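Local coordinates for protein muramoyltetrapeptide carboxypeptidase (Oxalobacter formigenes OXCC13, PDB 6UUK) that probably acts as a serine-type LD-carboxypeptidase, cleaving the terminal D-alanine from muramoyl tetrapeptides derived from peptidoglycan, at residues F157-L162 with T224-M229; E193-P198 with K320-V325. All coordinates share one frame; numbering follows the deposited sequence.

Two contacts in this enzyme illustrate how a two-part protein can be closed upon itself by links that cross along the chain. Followed from the N terminus, the segments come in the order 157-162, 193-198, 224-229 and 320-325. Contact 1 closes a loop of 61 residues, which includes the first segment of contact 2; contact 2 then closes a longer one of 121 residues, so neither nests in the other. Contact 1 ties helix 155-163 to helix 223-228, and contact 2 ties helix 185-196 to edge strand 323-325 and the residue leading into it. Although their centres are about 19 Å apart, they meet where Met-159 CE packs 3.7 Å from Val-325 CG1.

Contact 1. Residues F157-L162 with T224-M229; sequences FEMALL and TMLAHM
Met-229 N donates a 2.9 Å backbone hydrogen bond to Leu-226 O, joining within 224-229 the two residues that touch Met-159. The contact itself is wholly apolar, and three side chains carry it: Met-159 from helix 155-163, Leu-226 and Met-229 from 224-229. Both methionines are selenomethionines. Met-159 meets the two partners at different levels of its chain. Its root, CB, receives the terminal methyl of Met-229, with CE 3.7 Å away, while farther out its SE lies 3.7 Å from Leu-226 CD2. The same CD2 is 3.9 Å from Met-159 CG, so one leucine methyl touches two successive atoms of the bent chain, which crosses the leucine at about a right angle. With chi2 of Leu-226 at 179°, CD1 continues the line from CA and CD2 becomes the side branch directed at Met-159. Around these residues, Val-156 packs on Met-229 and Thr-155 on Leu-226, while Arg-257 of the second subunit packs on Thr-224 and Met-225. The side chain of Leu-226 lies about 8 Å from that of the predicted charge-relay residue Glu-246. The predicted nucleophile Ser-152 lies in the short turn between strand 147-150 and helix 155-163, an order consistent with a nucleophile elbow; the contact thus joins that helix to the C-terminal region, which contributes Glu-246 and His-316 to the predicted Ser-His-Glu catalytic triad.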
loop_
_atom_site.group_PDB
_atom_site.type_symbol
_atom_site.label_atom_id
_atom_site.label_comp_id
_atom_site.label_asym_id
_atom_site.label_seq_id
_atom_site.Cartn_x
_atom_site.Cartn_y
_atom_site.Cartn_z
ATOM N N PHE B 157 -14.335 3.844 -3.421
ATOM C CA PHE B 157 -15.743 4.215 -3.342
ATOM C C PHE B 157 -16.648 2.990 -3.353
ATOM O O PHE B 157 -17.699 2.993 -2.705
ATOM C CB PHE B 157 -16.099 5.150 -4.499
ATOM C CG PHE B 157 -17.475 5.749 -4.401
ATOM C CD1 PHE B 157 -18.573 5.093 -4.935
ATOM C CD2 PHE B 157 -17.668 6.974 -3.788
ATOM C CE1 PHE B 157 -19.835 5.645 -4.851
ATOM C CE2 PHE B 157 -18.930 7.529 -3.702
ATOM C CZ PHE B 157 -20.015 6.864 -4.233
ATOM N N GLU B 158 -16.255 1.940 -4.074
ATOM C CA GLU B 158 -17.108 0.769 -4.222
ATOM C C GLU B 158 -17.038 -0.176 -3.031
ATOM O O GLU B 158 -17.953 -0.985 -2.849
ATOM C CB GLU B 158 -16.740 0.015 -5.502
ATOM C CG GLU B 158 -16.943 0.828 -6.769
ATOM C CD GLU B 158 -16.791 -0.002 -8.027
ATOM O OE1 GLU B 158 -16.545 -1.222 -7.914
ATOM O OE2 GLU B 158 -16.922 0.567 -9.132
HETATM N N MSE B 159 -15.986 -0.098 -2.221
HETATM C CA MSE B 159 -15.877 -0.948 -1.041
HETATM C C MSE B 159 -16.767 -0.432 0.083
HETATM O O MSE B 159 -17.387 -1.212 0.806
HETATM C CB MSE B 159 -14.425 -1.039 -0.567
HETATM C CG MSE B 159 -13.491 -1.757 -1.531
HETATM SE SE MSE B 159 -14.078 -3.564 -1.978
HETATM C CE MSE B 159 -14.930 -3.200 -3.694
ATOM N N ALA B 160 -16.827 0.895 0.226
ATOM C CA ALA B 160 -17.703 1.485 1.232
ATOM C C ALA B 160 -19.171 1.276 0.884
ATOM O O ALA B 160 -20.000 1.105 1.785
ATOM C CB ALA B 160 -17.396 2.972 1.392
ATOM N N LEU B 161 -19.511 1.293 -0.408
ATOM C CA LEU B 161 -20.867 0.940 -0.816
ATOM C C LEU B 161 -21.178 -0.512 -0.478
ATOM O O LEU B 161 -22.269 -0.826 0.012
ATOM C CB LEU B 161 -21.054 1.188 -2.312
ATOM C CG LEU B 161 -21.323 2.622 -2.762
ATOM C CD1 LEU B 161 -21.573 2.659 -4.261
ATOM C CD2 LEU B 161 -22.504 3.203 -2.005
ATOM N N LEU B 162 -20.227 -1.413 -0.734
ATOM C CA LEU B 162 -20.424 -2.813 -0.380
ATOM C C LEU B 162 -20.424 -3.010 1.130
ATOM O O LEU B 162 -21.056 -3.945 1.633
ATOM C CB LEU B 162 -19.343 -3.675 -1.033
ATOM C CG LEU B 162 -19.522 -5.186 -0.907
ATOM C CD1 LEU B 162 -20.850 -5.618 -1.513
ATOM C CD2 LEU B 162 -18.367 -5.907 -1.570
ATOM N N THR B 224 -4.012 -2.017 -5.175
ATOM C CA THR B 224 -3.460 -0.976 -4.314
ATOM C C THR B 224 -4.536 -0.373 -3.419
ATOM O O THR B 224 -4.275 -0.052 -2.253
ATOM C CB THR B 224 -2.792 0.109 -5.161
ATOM O OG1 THR B 224 -1.794 -0.486 -6.000
ATOM C CG2 THR B 224 -2.136 1.157 -4.274
HETATM N N MSE B 225 -5.749 -0.222 -3.939
HETATM C CA MSE B 225 -6.840 0.366 -3.172
HETATM C C MSE B 225 -7.411 -0.626 -2.164
HETATM O O MSE B 225 -7.931 -0.232 -1.122
HETATM C CB MSE B 225 -7.942 0.863 -4.109
HETATM C CG MSE B 225 -7.423 1.715 -5.253
HETATM SE SE MSE B 225 -6.307 3.194 -4.643
HETATM C CE MSE B 225 -5.484 3.671 -6.346
ATOM N N LEU B 226 -7.310 -1.920 -2.480
ATOM C CA LEU B 226 -7.776 -2.944 -1.551
ATOM C C LEU B 226 -6.808 -3.118 -0.387
ATOM O O LEU B 226 -7.229 -3.211 0.771
ATOM C CB LEU B 226 -7.981 -4.269 -2.286
ATOM C CG LEU B 226 -9.220 -4.349 -3.179
ATOM C CD1 LEU B 226 -9.295 -5.695 -3.880
ATOM C CD2 LEU B 226 -10.480 -4.093 -2.367
ATOM N N ALA B 227 -5.503 -3.171 -0.675
ATOM C CA ALA B 227 -4.516 -3.199 0.399
ATOM C C ALA B 227 -4.552 -1.913 1.213
ATOM O O ALA B 227 -4.241 -1.924 2.409
ATOM C CB ALA B 227 -3.119 -3.431 -0.176
ATOM N N HIS B 228 -4.930 -0.800 0.580
ATOM C CA HIS B 228 -5.160 0.445 1.304
ATOM C C HIS B 228 -6.344 0.344 2.258
ATOM O O HIS B 228 -6.399 1.087 3.245
ATOM C CB HIS B 228 -5.376 1.587 0.306
ATOM C CG HIS B 228 -5.809 2.874 0.935
ATOM N ND1 HIS B 228 -5.062 3.523 1.894
ATOM C CD2 HIS B 228 -6.911 3.634 0.737
ATOM C CE1 HIS B 228 -5.687 4.627 2.262
ATOM N NE2 HIS B 228 -6.810 4.719 1.575
HETATM N N MSE B 229 -7.281 -0.562 1.993
HETATM C CA MSE B 229 -8.459 -0.731 2.837
HETATM C C MSE B 229 -8.195 -1.635 4.037
HETATM O O MSE B 229 -9.053 -1.785 4.906
HETATM C CB MSE B 229 -9.620 -1.297 2.019
HETATM C CG MSE B 229 -10.291 -0.295 1.106
HETATM SE SE MSE B 229 -11.006 1.217 2.098
HETATM C CE MSE B 229 -12.469 1.677 0.903
#

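Contact 2. Residues E193-P198 with K320-V325; sequences ETMTSP and KVTLPV
The pyrrolidine ring of Pro-324 presents its CG to the methyl of Thr-194, 3.9 Å from CG2, and Phe-169 of strand 168-170 is touched by both side chains and by Met-195. This is helix-on-sheet packing at the margin of a mixed sheet: strand 323-325, arriving late in the chain, adds antiparallel to the otherwise parallel strands of the N-terminal domain, pairing through the backbones of Leu-323 and Ser-170, and the last turn of helix 185-196 lies against it. Thr-194 faces 322-324 with both branches. A chi1 of -49° sets its methyl opposite the backbone N, toward Pro-324 CG, and brings OG1 round beside that N, where it bonds to His-190 O one turn earlier in the helix. The hydroxyl is thereby satisfied within its own helix; Thr-194 OG1 comes within 3.6 Å of Thr-322 O and 3.7 Å of Thr-322 CB, as packing rather than bonding. With an alanine in place of Thr-194, both OG1 and CG2 would be gone, which is likely to open a gap beside Pro-324 and Thr-322 and deprive His-190 O of its hydroxyl partner. Thr-322 answers with its methyl, which meets two residues of the helix: CG2 is 4.0 Å from Thr-194 CB. Met-195, a selenomethionine, starts off neither toward 320-325 nor away from it, but bends at chi2 and again at chi3 (99°) bring its CE within 3.8 Å of Thr-322 CG2.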
loop_
_atom_site.group_PDB
_atom_site.type_symbol
_atom_site.label_atom_id
_atom_site.label_comp_id
_atom_site.label_asym_id
_atom_site.label_seq_id
_atom_site.Cartn_x
_atom_site.Cartn_y
_atom_site.Cartn_z
ATOM N N GLU B 193 -24.077 -4.270 -21.865
ATOM C CA GLU B 193 -24.782 -5.524 -21.619
ATOM C C GLU B 193 -25.057 -5.722 -20.135
ATOM O O GLU B 193 -26.162 -6.124 -19.753
ATOM C CB GLU B 193 -23.975 -6.694 -22.181
ATOM C CG GLU B 193 -24.699 -8.029 -22.140
ATOM C CD GLU B 193 -23.892 -9.146 -22.771
ATOM O OE1 GLU B 193 -22.682 -8.947 -23.010
ATOM O OE2 GLU B 193 -24.468 -10.223 -23.033
ATOM N N THR B 194 -24.068 -5.443 -19.283
ATOM C CA THR B 194 -24.254 -5.628 -17.846
ATOM C C THR B 194 -25.310 -4.680 -17.290
ATOM O O THR B 194 -26.014 -5.029 -16.336
ATOM C CB THR B 194 -22.925 -5.433 -17.115
ATOM O OG1 THR B 194 -21.906 -6.207 -17.761
ATOM C CG2 THR B 194 -23.038 -5.880 -15.664
HETATM N N MSE B 195 -25.443 -3.492 -17.872
HETATM C CA MSE B 195 -26.433 -2.525 -17.416
HETATM C C MSE B 195 -27.849 -2.945 -17.798
HETATM O O MSE B 195 -28.810 -2.614 -17.104
HETATM C CB MSE B 195 -26.138 -1.137 -17.991
HETATM C CG MSE B 195 -24.753 -0.589 -17.677
HETATM SE SE MSE B 195 -24.382 -0.418 -15.772
HETATM C CE MSE B 195 -23.345 -2.048 -15.520
ATOM N N THR B 196 -27.975 -3.677 -18.906
ATOM C CA THR B 196 -29.274 -4.024 -19.462
ATOM C C THR B 196 -29.616 -5.506 -19.366
ATOM O O THR B 196 -30.750 -5.879 -19.682
ATOM C CB THR B 196 -29.355 -3.590 -20.934
ATOM O OG1 THR B 196 -28.344 -4.268 -21.691
ATOM C CG2 THR B 196 -29.151 -2.086 -21.059
ATOM N N SER B 197 -28.680 -6.356 -18.944
ATOM C CA SER B 197 -28.970 -7.774 -18.825
ATOM C C SER B 197 -28.824 -8.232 -17.379
ATOM O O SER B 197 -27.904 -7.792 -16.680
ATOM C CB SER B 197 -28.044 -8.611 -19.721
ATOM O OG SER B 197 -28.341 -9.993 -19.612
ATOM N N PRO B 198 -29.714 -9.107 -16.901
ATOM C CA PRO B 198 -29.625 -9.552 -15.501
ATOM C C PRO B 198 -28.463 -10.490 -15.227
ATOM O O PRO B 198 -28.117 -10.686 -14.056
ATOM C CB PRO B 198 -30.971 -10.257 -15.268
ATOM C CG PRO B 198 -31.851 -9.834 -16.413
ATOM C CD PRO B 198 -30.928 -9.609 -17.563
ATOM N N LYS B 320 -11.738 -4.489 -21.395
ATOM C CA LYS B 320 -12.072 -4.837 -20.023
ATOM C C LYS B 320 -13.557 -5.154 -19.940
ATOM O O LYS B 320 -14.350 -4.747 -20.792
ATOM C CB LYS B 320 -11.715 -3.707 -19.046
ATOM C CG LYS B 320 -12.618 -2.489 -19.153
ATOM C CD LYS B 320 -12.148 -1.369 -18.241
ATOM C CE LYS B 320 -10.792 -0.842 -18.676
ATOM N NZ LYS B 320 -10.297 0.239 -17.782
ATOM N N VAL B 321 -13.927 -5.891 -18.898
ATOM C CA VAL B 321 -15.312 -6.264 -18.660
ATOM C C VAL B 321 -15.844 -5.465 -17.478
ATOM O O VAL B 321 -15.091 -4.864 -16.705
ATOM C CB VAL B 321 -15.470 -7.779 -18.412
ATOM C CG1 VAL B 321 -15.066 -8.566 -19.648
ATOM C CG2 VAL B 321 -14.645 -8.207 -17.208
ATOM N N THR B 322 -17.167 -5.462 -17.344
ATOM C CA THR B 322 -17.848 -4.801 -16.238
ATOM C C THR B 322 -18.247 -5.865 -15.222
ATOM O O THR B 322 -19.096 -6.716 -15.504
ATOM C CB THR B 322 -19.066 -4.020 -16.729
ATOM O OG1 THR B 322 -18.637 -2.960 -17.591
ATOM C CG2 THR B 322 -19.829 -3.433 -15.551
ATOM N N LEU B 323 -17.631 -5.817 -14.043
ATOM C CA LEU B 323 -17.855 -6.816 -13.007
ATOM C C LEU B 323 -18.732 -6.235 -11.911
ATOM O O LEU B 323 -18.319 -5.279 -11.236
ATOM C CB LEU B 323 -16.525 -7.295 -12.426
ATOM C CG LEU B 323 -15.583 -7.989 -13.410
ATOM C CD1 LEU B 323 -14.277 -8.378 -12.734
ATOM C CD2 LEU B 323 -16.254 -9.208 -14.023
ATOM N N PRO B 324 -19.939 -6.766 -11.701
ATOM C CA PRO B 324 -20.788 -6.269 -10.610
ATOM C C PRO B 324 -20.220 -6.596 -9.239
ATOM O O PRO B 324 -20.314 -7.737 -8.778
ATOM C CB PRO B 324 -22.124 -6.989 -10.847
ATOM C CG PRO B 324 -22.078 -7.443 -12.275
ATOM C CD PRO B 324 -20.640 -7.745 -12.547
ATOM N N VAL B 325 -19.626 -5.602 -8.582
ATOM C CA VAL B 325 -19.096 -5.801 -7.237
ATOM C C VAL B 325 -20.261 -5.952 -6.268
ATOM O O VAL B 325 -21.085 -5.042 -6.117
ATOM C CB VAL B 325 -18.180 -4.642 -6.830
ATOM C CG1 VAL B 325 -17.784 -4.772 -5.369
ATOM C CG2 VAL B 325 -16.947 -4.608 -7.718
#